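Local coordinates for aromatic-L-amino-acid decarboxylase (Catharanthus roseus, PDB 6EEW), which catalyses the pyridoxal-phosphate-dependent decarboxylation of L-tryptophan to tryptamine and of 5-hydroxy-L-tryptophan to serotonin, at the interface of chains A and B. Residues are numbered along the deposited sequence; one frame, centred on the assembly and turned at random. Chains: chain A/B, Aromatic-L-amino-acid decarboxylase.

The interface of chains A and B. Residues chain A 179-180, 340-341, 343-344, 349; chain B 207-208, 211.
In this homodimeric group II decarboxylase, a lysine near the end of a short helix reaches across the two-fold subunit interface to cap the end of a helix in its partner. B:Lys211, from helix 206-212, runs fully extended into chain A, with CG anti to the backbone N (chi1 177°) and the later torsions all near 180°. Its terminal amine NZ donates hydrogen bonds to two main-chain carbonyls: A:Thr343 O at 2.5 Å, met nearly along the C=O axis, and A:Arg340 O at 3.0 Å, met in the carbonyl plane. The second acceptor belongs to the last turn of helix 335-341, whose C-terminal end would probably stabilise a positive charge on NZ. A methionine at B:Lys211 would lose both NZ bonds and would probably loosen the hold on this helix end and the loop after it. The return bond runs from A:Arg179 NH2 to B:Lys211 O (2.7 Å), with the donor above the carbonyl plane. The same NH2 is salt-bridged to A:Glu180 OE2 at 2.8 Å, its hydrogen bond using the anti lone pair of that oxygen, which probably steadies the guanidinium. The side chains of A:Glu180 and B:Lys211 cross obliquely, the carboxylate carbon CD lying 3.8 Å from B:Lys211 CE. Apolar packing comes from the methyl A:Thr344 CG2, which lies against B:Lys211 CD at 3.7 Å and B:Pro207 CB at 3.8 Å. Behind the contact, A:Arg340 grips A:Leu349 O end-on through NH1 and NH2, while A:Leu349 CD2 covers one guanidinium face and CD1 points toward the lysine tip.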
# COMPACT_ATOMS: atom_id res chain seq x y z
N ARG A 179 -5.61 -20.20 -6.11
CA ARG A 179 -6.42 -20.92 -5.13
C ARG A 179 -7.88 -20.95 -5.54
O ARG A 179 -8.54 -22.00 -5.46
CB ARG A 179 -6.28 -20.27 -3.75
CG ARG A 179 -7.08 -20.97 -2.62
CD ARG A 179 -7.29 -20.02 -1.41
NE ARG A 179 -8.29 -19.00 -1.71
CZ ARG A 179 -8.46 -17.88 -1.02
NH1 ARG A 179 -7.68 -17.60 0.02
NH2 ARG A 179 -9.39 -17.01 -1.40
N GLU A 180 -8.41 -19.82 -5.99
CA GLU A 180 -9.83 -19.76 -6.32
C GLU A 180 -10.13 -20.52 -7.60
O GLU A 180 -11.19 -21.12 -7.73
CB GLU A 180 -10.31 -18.31 -6.41
CG GLU A 180 -10.56 -17.64 -5.06
CD GLU A 180 -11.56 -18.38 -4.15
OE1 GLU A 180 -12.57 -18.93 -4.66
OE2 GLU A 180 -11.31 -18.44 -2.93
N ARG A 340 -11.94 -12.70 -10.96
CA ARG A 340 -12.81 -13.63 -10.27
C ARG A 340 -12.34 -13.83 -8.84
O ARG A 340 -13.15 -13.86 -7.90
CB ARG A 340 -12.85 -14.97 -11.00
CG ARG A 340 -13.55 -14.88 -12.33
CD ARG A 340 -13.67 -16.22 -13.00
NE ARG A 340 -14.61 -17.11 -12.33
CZ ARG A 340 -15.92 -17.03 -12.50
NH1 ARG A 340 -16.42 -16.08 -13.28
NH2 ARG A 340 -16.74 -17.88 -11.89
N ALA A 341 -11.02 -13.96 -8.66
CA ALA A 341 -10.51 -14.25 -7.33
C ALA A 341 -10.81 -13.13 -6.35
O ALA A 341 -11.10 -13.39 -5.18
CB ALA A 341 -9.00 -14.50 -7.41
N THR A 343 -13.21 -10.81 -5.98
CA THR A 343 -14.54 -10.24 -5.80
C THR A 343 -15.48 -11.32 -5.30
O THR A 343 -15.22 -12.51 -5.44
CB THR A 343 -15.10 -9.64 -7.10
OG1 THR A 343 -16.36 -9.02 -6.82
CG2 THR A 343 -15.32 -10.74 -8.12
N THR A 344 -16.55 -10.88 -4.64
CA THR A 344 -17.63 -11.78 -4.26
C THR A 344 -18.87 -11.56 -5.11
O THR A 344 -19.87 -12.27 -4.93
CB THR A 344 -17.96 -11.65 -2.76
OG1 THR A 344 -18.07 -10.27 -2.39
CG2 THR A 344 -16.89 -12.32 -1.91
N LEU A 349 -19.47 -13.08 -11.26
CA LEU A 349 -19.02 -14.46 -11.24
C LEU A 349 -19.91 -15.36 -12.08
O LEU A 349 -19.45 -16.41 -12.55
CB LEU A 349 -18.94 -14.98 -9.80
CG LEU A 349 -17.91 -14.27 -8.91
CD1 LEU A 349 -17.77 -14.99 -7.59
CD2 LEU A 349 -16.56 -14.17 -9.62
N PRO B 207 -17.16 -8.85 2.42
CA PRO B 207 -17.08 -10.19 1.84
C PRO B 207 -15.81 -10.42 1.04
O PRO B 207 -15.22 -11.50 1.11
CB PRO B 207 -18.33 -10.25 0.94
CG PRO B 207 -19.24 -9.17 1.44
CD PRO B 207 -18.33 -8.10 1.93
N LYS B 208 -15.37 -9.43 0.26
CA LYS B 208 -14.11 -9.59 -0.47
C LYS B 208 -12.97 -9.93 0.48
O LYS B 208 -12.24 -10.89 0.26
CB LYS B 208 -13.82 -8.33 -1.27
CG LYS B 208 -12.43 -8.24 -1.89
CD LYS B 208 -12.35 -7.00 -2.74
CE LYS B 208 -10.99 -6.83 -3.40
NZ LYS B 208 -11.05 -5.75 -4.40
N LYS B 211 -13.23 -13.46 1.76
CA LYS B 211 -12.89 -14.40 0.71
C LYS B 211 -11.38 -14.47 0.49
O LYS B 211 -10.82 -15.55 0.29
CB LYS B 211 -13.62 -13.98 -0.58
CG LYS B 211 -13.29 -14.85 -1.79
CD LYS B 211 -13.98 -14.34 -3.04
CE LYS B 211 -13.75 -15.30 -4.18
NZ LYS B 211 -14.48 -14.90 -5.41